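PDB 3GA2: endonuclease V from Bacillus subtilis, which probably cleaves DNA at the second phosphodiester bond 3' to a deoxyinosine, using magnesium, in the repair of deaminated bases. Local coordinates for residues L24-I28 / T130-F134; I39-V45 / P110-D116; C61-I65 / L221-T226; Y120-H125 / G172-G176; P158-A164 / A178-D184. The protein carries 1 engineered substitution. All coordinates share one frame; numbering follows the deposited sequence.

In the fold
Interactions 2 to 5 all reach the central mixed sheet of an RNase H-like fold, while interaction 1 joins the turn after helix 14-25 to helix 128-136. Interaction 2 pairs the strands that lead to D46 and D116, the predicted magnesium ligands, and interaction 3, its centre about 11 Å away, lays helix 217-235 on the adjoining strand; T42 O with I65 N and G44 N with I63 O, probable hydrogen bonds, connect the two. Interaction 1 lies about 17 Å from interaction 2, centre to centre, and meets it where A132 packs on F115. Interaction 4 touches interaction 1 through K25 and N124, their centres about 13 Å apart. Interactions 4 and 5 both use strand 173-179, with centres about 20 Å apart.

Interaction 1: residues L24-I28 / T130-F134; sequences LKNRI and THAAF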
# COMPACT_ATOMS: atom_id res chain seq x y z
N LEU A 24 -17.18 3.66 -2.04
CA LEU A 24 -16.07 4.10 -1.21
C LEU A 24 -15.32 5.28 -1.82
O LEU A 24 -14.84 6.16 -1.10
CB LEU A 24 -15.10 2.94 -0.98
CG LEU A 24 -15.71 1.73 -0.27
CD1 LEU A 24 -14.66 0.64 -0.17
CD2 LEU A 24 -16.20 2.13 1.12
N LYS A 25 -15.22 5.30 -3.15
CA LYS A 25 -14.52 6.37 -3.85
C LYS A 25 -15.09 7.74 -3.50
O LYS A 25 -14.35 8.73 -3.47
CB LYS A 25 -14.60 6.15 -5.36
CG LYS A 25 -13.77 7.13 -6.17
CD LYS A 25 -13.67 6.73 -7.63
CE LYS A 25 -15.00 6.77 -8.33
NZ LYS A 25 -14.85 6.49 -9.79
N ASN A 26 -16.38 7.81 -3.24
CA ASN A 26 -16.99 9.08 -2.90
C ASN A 26 -16.75 9.43 -1.44
O ASN A 26 -17.17 10.49 -0.97
CB ASN A 26 -18.49 9.04 -3.20
CG ASN A 26 -18.78 8.91 -4.68
OD1 ASN A 26 -18.30 9.70 -5.49
ND2 ASN A 26 -19.57 7.90 -5.05
N ARG A 27 -16.05 8.55 -0.73
CA ARG A 27 -15.74 8.77 0.68
C ARG A 27 -14.25 9.04 0.89
O ARG A 27 -13.76 9.01 2.02
CB ARG A 27 -16.18 7.55 1.51
CG ARG A 27 -17.68 7.31 1.52
CD ARG A 27 -18.04 6.02 2.24
NE ARG A 27 -17.51 5.98 3.60
CZ ARG A 27 -17.63 4.95 4.43
NH1 ARG A 27 -18.28 3.85 4.05
NH2 ARG A 27 -17.10 5.01 5.64
N ILE A 28 -13.54 9.31 -0.20
CA ILE A 28 -12.11 9.60 -0.12
C ILE A 28 -11.88 11.02 0.38
O ILE A 28 -12.51 11.96 -0.10
CB ILE A 28 -11.43 9.42 -1.49
CG1 ILE A 28 -11.49 7.95 -1.89
CG2 ILE A 28 -10.00 9.94 -1.44
CD1 ILE A 28 -11.03 7.65 -3.29
N THR A 130 -5.64 2.90 -0.79
CA THR A 130 -6.82 3.71 -0.52
C THR A 130 -7.94 2.85 0.05
O THR A 130 -8.54 3.18 1.08
CB THR A 130 -7.31 4.42 -1.81
OG1 THR A 130 -6.29 5.31 -2.28
CG2 THR A 130 -8.59 5.22 -1.54
N HIS A 131 -8.22 1.74 -0.63
CA HIS A 131 -9.26 0.82 -0.22
C HIS A 131 -9.07 0.30 1.21
O HIS A 131 -10.00 0.31 2.01
CB HIS A 131 -9.32 -0.35 -1.22
CG HIS A 131 -10.61 -1.11 -1.20
ND1 HIS A 131 -10.96 -2.01 -2.19
CD2 HIS A 131 -11.62 -1.13 -0.30
CE1 HIS A 131 -12.14 -2.53 -1.90
NE2 HIS A 131 -12.56 -2.02 -0.76
N ALA A 132 -7.86 -0.15 1.53
CA ALA A 132 -7.56 -0.66 2.86
C ALA A 132 -7.79 0.40 3.95
O ALA A 132 -8.14 0.07 5.08
CB ALA A 132 -6.13 -1.16 2.93
N ALA A 133 -7.59 1.67 3.60
CA ALA A 133 -7.75 2.75 4.57
C ALA A 133 -9.11 2.73 5.25
O ALA A 133 -9.19 2.95 6.46
CB ALA A 133 -7.53 4.09 3.90
N PHE A 134 -10.17 2.47 4.50
CA PHE A 134 -11.49 2.45 5.10
C PHE A 134 -11.59 1.41 6.21
O PHE A 134 -12.16 1.68 7.26
CB PHE A 134 -12.57 2.19 4.04
CG PHE A 134 -12.63 3.24 2.98
CD1 PHE A 134 -11.99 3.06 1.75
CD2 PHE A 134 -13.31 4.43 3.20
CE1 PHE A 134 -12.03 4.04 0.77
CE2 PHE A 134 -13.35 5.42 2.23
CZ PHE A 134 -12.71 5.23 1.01
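L24 and F134 make the main apolar contact between the end of helix 14-25 and helix 128-136. The CB of L24 lies over one face of the F134 ring, offset toward the rim and 4.0 Å from the centroid, a CH-pi contact. CB of F134 points at the other segment, and chi1 of -62° (CG anti to the carbonyl carbon) aims the ring at L24. At the ring's edge, CG1 of I28 comes within 4.2 Å of CZ. CB of R27 approaches CE2 obliquely at 3.6 Å. A flat, wide side chain suits this place, since it can meet three residues of the turning chain at once. The I28 and T130 side chains make an aliphatic crossing, CD1 3.9 Å from CG2. The L24 methyl CD1 comes obliquely to the H131 ring, 3.4 Å from NE2. No hydrogen bond joins the two segments; the polar bonds are internal, where a type I turn from K25 to I28 follows the helix and R27 N donates to L24 O over 2.7 Å. M126 touches L24, H131 and F134, the T130 hydroxyl is bonded to G193 O, and N194 packs against I28 and F134, placing the turn after helix 14-25 and helix 128-136 beside strand 188-194.

Interaction 2: residues I39-V45 / P110-D116; sequences INTTAGV and PDVFLFD. Engineered in segment 39-45: T42 (natural residue Gly).
V45 and F115 lie side by side and point the same way from two neighbouring parallel strands, with CG2 of V45 over one face of the phenyl ring, 3.9 Å from its centroid. V45 takes chi1 -168°, which sets CG1 anti to the backbone N and turns CG2 toward both aromatic residues; the same methyl reaches the edge of the F113 ring, in its plane. A43 supplies the matching contact two residues earlier, on the same face: its CB sits over a face of F113 and 3.6 Å from CB of P110. Small and beta-branched residues suit one strand here because the rings opposite fill the space beside them. T42, an engineered residue, lies side by side with V112, CG2 3.6 Å from CG1. The backbones are joined by regular parallel bonds, such as L114 N to A43 O at 2.7 Å. Before the strands pair, at their N-terminal ends, the OD2 of D111 accepts from N40 N (2.8 Å) and T41 N (3.1 Å), which reach it from opposite faces of the carboxylate plane, while a water links OD1 to the side-chain ND2 of N40, which donates to the water. Two N-H groups on one oxygen would help hold this carboxylate in place. At the far end, D116 N bonds to V45 O, and the pairing sets D116 beside D46, both predicted magnesium ligands, with K145 in a salt bridge to D116.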
# COMPACT_ATOMS: atom_id res chain seq x y z
N ILE A 39 4.04 11.99 14.40
CA ILE A 39 3.58 10.61 14.61
C ILE A 39 4.49 9.74 15.49
O ILE A 39 5.70 9.96 15.55
CB ILE A 39 3.36 9.89 13.28
CG1 ILE A 39 4.56 10.13 12.35
CG2 ILE A 39 2.04 10.34 12.65
CD1 ILE A 39 4.41 9.52 10.97
N ASN A 40 3.89 8.75 16.14
CA ASN A 40 4.61 7.84 17.02
C ASN A 40 5.10 6.59 16.30
O ASN A 40 6.19 6.10 16.56
CB ASN A 40 3.72 7.41 18.20
CG ASN A 40 3.27 8.58 19.06
OD1 ASN A 40 4.08 9.33 19.59
ND2 ASN A 40 1.95 8.73 19.21
N THR A 41 4.27 6.06 15.39
CA THR A 41 4.62 4.86 14.66
C THR A 41 4.13 4.89 13.20
O THR A 41 3.21 5.62 12.85
CB THR A 41 3.99 3.61 15.33
OG1 THR A 41 2.58 3.80 15.45
CG2 THR A 41 4.59 3.39 16.71
N THR A 42 4.78 4.09 12.36
CA THR A 42 4.39 3.97 10.97
C THR A 42 4.48 2.47 10.67
O THR A 42 5.37 1.78 11.18
CB THR A 42 5.32 4.79 10.00
OG1 THR A 42 6.58 4.13 9.85
CG2 THR A 42 5.55 6.18 10.54
N ALA A 43 3.55 1.95 9.88
CA ALA A 43 3.57 0.54 9.56
C ALA A 43 3.76 0.34 8.06
O ALA A 43 3.43 1.22 7.27
CB ALA A 43 2.27 -0.13 10.02
N GLY A 44 4.29 -0.82 7.70
CA GLY A 44 4.50 -1.14 6.30
C GLY A 44 3.74 -2.41 6.00
O GLY A 44 3.75 -3.34 6.80
N VAL A 45 3.07 -2.46 4.85
CA VAL A 45 2.29 -3.61 4.46
C VAL A 45 2.71 -4.15 3.10
O VAL A 45 2.91 -3.39 2.15
CB VAL A 45 0.78 -3.26 4.36
CG1 VAL A 45 -0.05 -4.54 4.25
CG2 VAL A 45 0.35 -2.44 5.56
N PRO A 110 -0.70 1.59 14.67
CA PRO A 110 0.06 2.46 13.78
C PRO A 110 -0.70 3.72 13.40
O PRO A 110 -1.90 3.66 13.14
CB PRO A 110 0.34 1.57 12.57
CG PRO A 110 0.40 0.18 13.18
CD PRO A 110 -0.78 0.22 14.13
N ASP A 111 0.01 4.85 13.38
CA ASP A 111 -0.61 6.13 13.01
C ASP A 111 -0.78 6.27 11.50
O ASP A 111 -1.62 7.04 11.03
CB ASP A 111 0.24 7.31 13.49
CG ASP A 111 0.38 7.36 15.01
OD1 ASP A 111 -0.65 7.37 15.71
OD2 ASP A 111 1.53 7.42 15.48
N VAL A 112 0.03 5.53 10.74
CA VAL A 112 -0.02 5.56 9.28
C VAL A 112 0.49 4.25 8.70
O VAL A 112 1.44 3.66 9.23
CB VAL A 112 0.83 6.72 8.69
CG1 VAL A 112 2.27 6.57 9.11
CG2 VAL A 112 0.72 6.73 7.17
N PHE A 113 -0.13 3.79 7.62
CA PHE A 113 0.26 2.54 6.97
C PHE A 113 0.75 2.79 5.55
O PHE A 113 0.04 3.38 4.74
CB PHE A 113 -0.92 1.57 6.88
CG PHE A 113 -1.34 0.98 8.20
CD1 PHE A 113 -1.13 -0.38 8.46
CD2 PHE A 113 -2.00 1.75 9.14
CE1 PHE A 113 -1.58 -0.95 9.65
CE2 PHE A 113 -2.46 1.18 10.33
CZ PHE A 113 -2.25 -0.18 10.58
N LEU A 114 1.97 2.35 5.25
CA LEU A 114 2.50 2.51 3.91
C LEU A 114 2.40 1.14 3.22
O LEU A 114 2.86 0.13 3.75
CB LEU A 114 3.96 2.99 3.93
CG LEU A 114 4.25 4.42 4.42
CD1 LEU A 114 4.37 4.44 5.93
CD2 LEU A 114 5.55 4.91 3.79
N PHE A 115 1.78 1.12 2.05
CA PHE A 115 1.57 -0.11 1.32
C PHE A 115 2.46 -0.31 0.11
O PHE A 115 2.74 0.64 -0.62
CB PHE A 115 0.12 -0.18 0.83
CG PHE A 115 -0.88 -0.37 1.91
CD1 PHE A 115 -1.21 0.68 2.77
CD2 PHE A 115 -1.52 -1.60 2.07
CE1 PHE A 115 -2.16 0.50 3.77
CE2 PHE A 115 -2.47 -1.78 3.07
CZ PHE A 115 -2.79 -0.73 3.92
N ASP A 116 2.90 -1.55 -0.09
CA ASP A 116 3.68 -1.86 -1.27
C ASP A 116 2.59 -2.04 -2.33
O ASP A 116 2.16 -3.16 -2.62
CB ASP A 116 4.47 -3.17 -1.09
CG ASP A 116 5.29 -3.52 -2.33
OD1 ASP A 116 6.11 -4.46 -2.26
OD2 ASP A 116 5.10 -2.87 -3.38
O HOH W 1 -0.48 6.99 18.29

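Interaction 3: residues C61-I65 / L221-T226; sequences CIIVI and LADLET
Helix 221-226 lies across strand 61-65, with I63 and A222 the nearest pair at 5.5 Å between CA atoms. The short segments run at 141° to one another, their axes approaching to 7.5 Å, a helix laid on a sheet as expected of the alpha/beta RNase H-like fold. A222 suits this closeness, because its small methyl lets the helix backbone come near. I63 points at the helix beside A222: with CG1 beside its backbone N (chi1 -52°), that carbon presses on CA of A222 at 3.4 Å, tighter than usual van der Waals contact. Its other branch, CG2, meets CB of L221 at 4.0 Å across a right angle, and CD1 reaches toward CB of E225. Beside it, the sulfur of C61 lies against the aliphatic CG of E225, and CB of C61 touches CG2 of T226 at 3.5 Å. In E225, chi1 of -173° lays CG against C61, and the bend at chi2 turns the carboxylate off to its salt bridge with K75 of strand 72-81. A222 and T226 also touch D46, a predicted magnesium ligand, which places this helix beside the probable metal site. T226 turns its methyl to the strand and its OG1 back to the helix, donating to D223 O over 2.6 Å.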
# COMPACT_ATOMS: atom_id res chain seq x y z
N CYS A 61 2.39 -9.38 5.41
CA CYS A 61 3.19 -9.02 6.57
C CYS A 61 3.02 -7.54 6.86
O CYS A 61 2.99 -6.71 5.95
CB CYS A 61 4.68 -9.29 6.35
SG CYS A 61 5.17 -11.03 6.29
N ILE A 62 2.91 -7.22 8.14
CA ILE A 62 2.80 -5.84 8.57
C ILE A 62 3.97 -5.64 9.52
O ILE A 62 4.13 -6.38 10.49
CB ILE A 62 1.48 -5.57 9.32
CG1 ILE A 62 0.30 -5.69 8.35
CG2 ILE A 62 1.50 -4.17 9.94
CD1 ILE A 62 -1.06 -5.48 8.99
N ILE A 63 4.79 -4.64 9.22
CA ILE A 63 5.95 -4.33 10.05
C ILE A 63 5.69 -2.95 10.63
O ILE A 63 5.49 -2.00 9.89
CB ILE A 63 7.24 -4.25 9.21
CG1 ILE A 63 7.39 -5.52 8.37
CG2 ILE A 63 8.43 -4.07 10.13
CD1 ILE A 63 7.51 -6.79 9.19
N VAL A 64 5.70 -2.85 11.96
CA VAL A 64 5.47 -1.59 12.63
C VAL A 64 6.79 -1.06 13.17
O VAL A 64 7.52 -1.79 13.83
CB VAL A 64 4.50 -1.75 13.83
CG1 VAL A 64 4.14 -0.39 14.40
CG2 VAL A 64 3.23 -2.48 13.38
N ILE A 65 7.12 0.18 12.86
CA ILE A 65 8.36 0.75 13.38
C ILE A 65 8.06 1.98 14.22
O ILE A 65 6.98 2.55 14.13
CB ILE A 65 9.35 1.15 12.25
CG1 ILE A 65 8.76 2.27 11.40
CG2 ILE A 65 9.68 -0.07 11.38
CD1 ILE A 65 9.79 3.02 10.59
N LEU A 221 11.09 -3.52 4.78
CA LEU A 221 11.11 -4.60 5.76
C LEU A 221 9.95 -5.57 5.54
O LEU A 221 10.13 -6.79 5.62
CB LEU A 221 11.08 -4.03 7.18
CG LEU A 221 12.40 -3.33 7.55
CD1 LEU A 221 12.34 -2.75 8.95
CD2 LEU A 221 13.54 -4.34 7.44
N ALA A 222 8.76 -5.05 5.26
CA ALA A 222 7.61 -5.92 5.05
C ALA A 222 7.84 -6.80 3.82
O ALA A 222 7.56 -7.99 3.84
CB ALA A 222 6.35 -5.08 4.86
N ASP A 223 8.36 -6.20 2.76
CA ASP A 223 8.64 -6.93 1.53
C ASP A 223 9.60 -8.09 1.80
O ASP A 223 9.34 -9.23 1.41
CB ASP A 223 9.23 -5.97 0.49
CG ASP A 223 9.38 -6.61 -0.88
OD1 ASP A 223 8.54 -7.46 -1.25
OD2 ASP A 223 10.33 -6.23 -1.60
N LEU A 224 10.70 -7.81 2.49
CA LEU A 224 11.68 -8.84 2.81
C LEU A 224 11.07 -9.92 3.70
O LEU A 224 11.42 -11.09 3.60
CB LEU A 224 12.88 -8.22 3.52
CG LEU A 224 13.78 -7.28 2.72
CD1 LEU A 224 14.80 -6.63 3.65
CD2 LEU A 224 14.49 -8.05 1.62
N GLU A 225 10.14 -9.53 4.57
CA GLU A 225 9.51 -10.48 5.47
C GLU A 225 8.54 -11.41 4.74
O GLU A 225 8.49 -12.61 5.01
CB GLU A 225 8.78 -9.74 6.60
CG GLU A 225 8.24 -10.64 7.68
CD GLU A 225 9.31 -11.18 8.60
OE1 GLU A 225 9.11 -12.27 9.17
OE2 GLU A 225 10.36 -10.51 8.78
N THR A 226 7.78 -10.85 3.80
CA THR A 226 6.83 -11.65 3.02
C THR A 226 7.58 -12.67 2.17
O THR A 226 7.09 -13.78 1.93
CB THR A 226 5.99 -10.76 2.08
OG1 THR A 226 6.85 -10.05 1.18
CG2 THR A 226 5.17 -9.76 2.87

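Interaction 4: residues Y120-H125 / G172-G176; sequences YLHYNH and GEVYG
Y175 and H125 meet ring to ring near the start of strand 173-179, where the loop after strand 113-116 packs against the outer part of the sheet of this RNase H-like fold. H125 lies over one face of the Y175 ring, the rings meeting obliquely with centroids 4.2 Å apart and planes at 49°. The Y120 ring covers the other side of H125, which is thus held between two tyrosines, although the orientation of the imidazole itself is uncertain. The edge of Y175 is met by the CA of L121 and by the carbonyl O of H122, which lies 3.6 Å from CE1. Y120 brings its own ring edge to the strand: V174 O and Y175 O lie near its plane, V174 O at 3.7 Å from CE2. With CG of Y120 anti to its backbone N (chi1 -160°), the phenol is carried along the strand toward E173. There a water bridges the two segments, 2.9 Å from Y120 OH and donating to E173 OE1. Tyrosine suits both places, offering a flat apolar ring for packing; the Y120 hydroxyl also engages water, while that of Y175 has a weak link to a water on Y123 O. Replacing Y175 by an alanine would probably leave one side of the imidazole without its aromatic cover and open a gap beside L121. L121 is the centre of an inverse gamma turn, and its side chain also touches strands 188-194 (F189, S191) and 165-170 (I168). The L121 and Y175 side chains cross at about a right angle, CD1 of L121 3.6 Å from CB of Y175.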
# COMPACT_ATOMS: atom_id res chain seq x y z
N TYR A 120 -4.35 6.25 -4.47
CA TYR A 120 -5.13 7.14 -5.32
C TYR A 120 -4.70 7.04 -6.80
O TYR A 120 -5.49 7.30 -7.70
CB TYR A 120 -4.96 8.58 -4.83
CG TYR A 120 -6.03 9.54 -5.28
CD1 TYR A 120 -7.35 9.40 -4.84
CD2 TYR A 120 -5.74 10.59 -6.14
CE1 TYR A 120 -8.35 10.28 -5.25
CE2 TYR A 120 -6.73 11.48 -6.56
CZ TYR A 120 -8.03 11.32 -6.11
OH TYR A 120 -9.02 12.18 -6.53
N LEU A 121 -3.45 6.66 -7.04
CA LEU A 121 -2.95 6.51 -8.40
C LEU A 121 -3.48 5.18 -8.92
O LEU A 121 -2.79 4.16 -8.91
CB LEU A 121 -1.43 6.50 -8.39
CG LEU A 121 -0.65 6.27 -9.69
CD1 LEU A 121 -0.89 7.39 -10.72
CD2 LEU A 121 0.81 6.20 -9.32
N HIS A 122 -4.74 5.21 -9.36
CA HIS A 122 -5.40 4.02 -9.85
C HIS A 122 -6.55 4.43 -10.76
O HIS A 122 -7.13 5.50 -10.58
CB HIS A 122 -5.92 3.21 -8.65
CG HIS A 122 -6.77 2.05 -9.02
ND1 HIS A 122 -8.13 2.15 -9.20
CD2 HIS A 122 -6.45 0.75 -9.26
CE1 HIS A 122 -8.62 0.97 -9.54
NE2 HIS A 122 -7.62 0.11 -9.59
N TYR A 123 -6.86 3.57 -11.73
CA TYR A 123 -7.93 3.81 -12.70
C TYR A 123 -9.16 4.46 -12.09
O TYR A 123 -9.77 5.34 -12.68
CB TYR A 123 -8.38 2.49 -13.36
CG TYR A 123 -7.29 1.69 -14.04
CD1 TYR A 123 -6.94 0.42 -13.58
CD2 TYR A 123 -6.61 2.21 -15.14
CE1 TYR A 123 -5.93 -0.32 -14.21
CE2 TYR A 123 -5.60 1.48 -15.77
CZ TYR A 123 -5.27 0.22 -15.30
OH TYR A 123 -4.26 -0.50 -15.91
N ASN A 124 -9.52 4.02 -10.89
CA ASN A 124 -10.69 4.59 -10.25
C ASN A 124 -10.37 5.10 -8.85
O ASN A 124 -11.22 5.08 -7.96
CB ASN A 124 -11.80 3.53 -10.20
CG ASN A 124 -13.18 4.13 -10.41
OD1 ASN A 124 -13.37 4.98 -11.27
ND2 ASN A 124 -14.15 3.68 -9.62
N HIS A 125 -9.13 5.56 -8.68
CA HIS A 125 -8.65 6.08 -7.40
C HIS A 125 -8.95 5.08 -6.29
O HIS A 125 -9.12 5.46 -5.13
CB HIS A 125 -9.34 7.42 -7.09
CG HIS A 125 -8.93 8.54 -8.00
ND1 HIS A 125 -9.82 9.48 -8.48
CD2 HIS A 125 -7.72 8.87 -8.52
CE1 HIS A 125 -9.18 10.34 -9.25
NE2 HIS A 125 -7.91 9.99 -9.29
N GLY A 172 -6.23 16.86 -15.75
CA GLY A 172 -6.07 18.03 -14.90
C GLY A 172 -6.11 17.72 -13.41
O GLY A 172 -6.24 18.63 -12.59
N GLU A 173 -6.00 16.45 -13.05
CA GLU A 173 -6.01 16.06 -11.65
C GLU A 173 -4.73 15.34 -11.28
O GLU A 173 -4.19 14.56 -12.07
CB GLU A 173 -7.22 15.18 -11.34
CG GLU A 173 -8.49 15.99 -11.10
CD GLU A 173 -9.68 15.13 -10.76
OE1 GLU A 173 -9.54 14.20 -9.93
OE2 GLU A 173 -10.78 15.40 -11.30
N VAL A 174 -4.23 15.60 -10.08
CA VAL A 174 -3.01 14.96 -9.63
C VAL A 174 -3.31 13.59 -9.03
O VAL A 174 -3.91 13.49 -7.97
CB VAL A 174 -2.30 15.80 -8.54
CG1 VAL A 174 -1.09 15.03 -8.02
CG2 VAL A 174 -1.88 17.14 -9.11
N TYR A 175 -2.89 12.54 -9.72
CA TYR A 175 -3.12 11.18 -9.21
C TYR A 175 -2.05 10.75 -8.23
O TYR A 175 -2.31 9.97 -7.32
CB TYR A 175 -3.18 10.17 -10.36
CG TYR A 175 -4.52 10.08 -11.05
CD1 TYR A 175 -5.12 8.83 -11.28
CD2 TYR A 175 -5.18 11.22 -11.50
CE1 TYR A 175 -6.35 8.73 -11.92
CE2 TYR A 175 -6.41 11.13 -12.15
CZ TYR A 175 -6.99 9.89 -12.35
OH TYR A 175 -8.22 9.81 -12.97
N GLY A 176 -0.84 11.26 -8.42
CA GLY A 176 0.27 10.92 -7.55
C GLY A 176 1.58 11.51 -8.07
O GLY A 176 1.56 12.45 -8.86
O HOH W 2 -7.95 14.57 -7.84
O HOH W 3 -9.27 7.10 -14.74

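Interaction 5: residues P158-A164 / A178-D184; sequences PEIEVGA and ALRTRRD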
# COMPACT_ATOMS: atom_id res chain seq x y z
N PRO A 158 11.55 11.98 -13.10
CA PRO A 158 12.03 12.94 -12.11
C PRO A 158 13.54 13.08 -12.19
O PRO A 158 14.21 12.26 -12.81
CB PRO A 158 11.57 12.32 -10.79
CG PRO A 158 11.73 10.85 -11.06
CD PRO A 158 11.16 10.71 -12.47
N GLU A 159 14.07 14.13 -11.58
CA GLU A 159 15.51 14.36 -11.61
C GLU A 159 16.24 13.20 -10.94
O GLU A 159 15.64 12.41 -10.22
CB GLU A 159 15.85 15.67 -10.90
CG GLU A 159 17.29 16.09 -11.10
CD GLU A 159 17.64 16.27 -12.57
OE1 GLU A 159 18.77 15.93 -12.96
OE2 GLU A 159 16.77 16.76 -13.33
N ILE A 160 17.54 13.12 -11.19
CA ILE A 160 18.38 12.06 -10.63
C ILE A 160 18.59 12.23 -9.12
O ILE A 160 18.93 11.27 -8.42
CB ILE A 160 19.77 12.06 -11.32
CG1 ILE A 160 20.44 10.70 -11.17
CG2 ILE A 160 20.65 13.15 -10.73
CD1 ILE A 160 20.14 9.75 -12.31
N GLU A 161 18.37 13.44 -8.62
CA GLU A 161 18.55 13.75 -7.21
C GLU A 161 17.54 13.10 -6.27
O GLU A 161 16.39 12.87 -6.63
CB GLU A 161 18.53 15.27 -7.02
CG GLU A 161 18.68 15.74 -5.58
CD GLU A 161 18.93 17.24 -5.47
OE1 GLU A 161 18.14 18.02 -6.06
OE2 GLU A 161 19.91 17.64 -4.80
N VAL A 162 17.99 12.80 -5.06
CA VAL A 162 17.14 12.19 -4.05
C VAL A 162 16.05 13.16 -3.62
O VAL A 162 16.33 14.33 -3.34
CB VAL A 162 17.95 11.78 -2.80
CG1 VAL A 162 17.02 11.41 -1.65
CG2 VAL A 162 18.85 10.61 -3.14
N GLY A 163 14.81 12.68 -3.57
CA GLY A 163 13.71 13.52 -3.17
C GLY A 163 13.05 14.23 -4.34
O GLY A 163 12.00 14.86 -4.18
N ALA A 164 13.65 14.12 -5.53
CA ALA A 164 13.09 14.76 -6.71
C ALA A 164 11.79 14.07 -7.12
O ALA A 164 11.64 12.87 -6.93
CB ALA A 164 14.09 14.70 -7.87
N ALA A 178 5.91 10.68 -9.36
CA ALA A 178 6.96 9.75 -9.73
C ALA A 178 8.06 10.30 -8.83
O ALA A 178 8.44 11.46 -8.96
CB ALA A 178 7.34 9.92 -11.20
N LEU A 179 8.53 9.47 -7.91
CA LEU A 179 9.52 9.92 -6.94
C LEU A 179 10.83 9.16 -6.92
O LEU A 179 10.86 7.93 -6.84
CB LEU A 179 8.89 9.86 -5.54
CG LEU A 179 9.75 10.25 -4.33
CD1 LEU A 179 10.11 11.72 -4.41
CD2 LEU A 179 8.99 9.95 -3.05
N ARG A 180 11.92 9.93 -6.97
CA ARG A 180 13.27 9.39 -6.94
C ARG A 180 13.65 9.24 -5.47
O ARG A 180 14.03 10.21 -4.83
CB ARG A 180 14.24 10.36 -7.61
CG ARG A 180 15.64 9.80 -7.80
CD ARG A 180 15.71 8.87 -9.00
NE ARG A 180 15.47 9.59 -10.24
CZ ARG A 180 15.46 9.04 -11.45
NH1 ARG A 180 15.68 7.74 -11.59
NH2 ARG A 180 15.24 9.79 -12.52
N THR A 181 13.53 8.03 -4.93
CA THR A 181 13.88 7.81 -3.54
C THR A 181 15.37 7.55 -3.43
O THR A 181 16.05 8.12 -2.58
CB THR A 181 13.11 6.64 -2.95
OG1 THR A 181 13.11 5.56 -3.88
CG2 THR A 181 11.68 7.06 -2.64
N ARG A 182 15.87 6.69 -4.30
CA ARG A 182 17.29 6.37 -4.30
C ARG A 182 17.82 6.97 -5.60
O ARG A 182 17.27 6.73 -6.68
CB ARG A 182 17.48 4.85 -4.26
CG ARG A 182 18.91 4.40 -4.15
CD ARG A 182 18.97 2.89 -4.14
NE ARG A 182 20.33 2.39 -4.24
CZ ARG A 182 20.63 1.14 -4.57
NH1 ARG A 182 19.66 0.27 -4.84
NH2 ARG A 182 21.90 0.76 -4.65
N ARG A 183 18.87 7.78 -5.51
CA ARG A 183 19.40 8.44 -6.70
C ARG A 183 19.86 7.51 -7.82
O ARG A 183 20.44 6.46 -7.58
CB ARG A 183 20.54 9.40 -6.32
CG ARG A 183 21.71 8.75 -5.62
CD ARG A 183 22.81 9.78 -5.34
NE ARG A 183 23.44 10.26 -6.56
CZ ARG A 183 24.17 9.49 -7.37
NH1 ARG A 183 24.72 10.01 -8.47
NH2 ARG A 183 24.36 8.21 -7.09
N ASP A 184 19.57 7.94 -9.04
CA ASP A 184 19.92 7.21 -10.26
C ASP A 184 19.16 5.90 -10.46
O ASP A 184 19.02 5.44 -11.59
CB ASP A 184 21.43 6.94 -10.30
CG ASP A 184 21.99 6.92 -11.71
OD1 ASP A 184 21.47 6.15 -12.55
OD2 ASP A 184 22.95 7.67 -11.99
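R180 reaches into the loop 158-164 and grips two successive carbonyls: NH2 donates to P158 O over 2.7 Å and NE to E159 O over 2.8 Å. Both oxygens lie at the edge of the guanidinium, close to its plane, while the donors stand well above the carbonyl planes. Bends at chi2 and chi3 (79° and 66°) fold the chain back so that this edge faces the loop. Arginine fits because its several N-H groups can serve a row of oxygens; NH1 continues the pattern with V185 O. A leucine in its place would probably leave both loop carbonyls without their donors and let the loop shift. The backbone of the same residue is clamped too, R180 N bonding to A164 O at 3.0 Å and G163 N to R180 O at 2.9 Å. I160, second in buried area, lies alongside D184, its CD1 3.4 Å from CG of D184. P158 packs its ring on the strand, with CB 3.7 Å from A178 O and CD near CB of A178. G163 suits the type II turn from E161 to A164, where positive phi would jam a side chain against a carbonyl. The contact sits at the edge of the sheet, strand 165-170 beside P158 and A178, and helix 198-207 against V162 and L179.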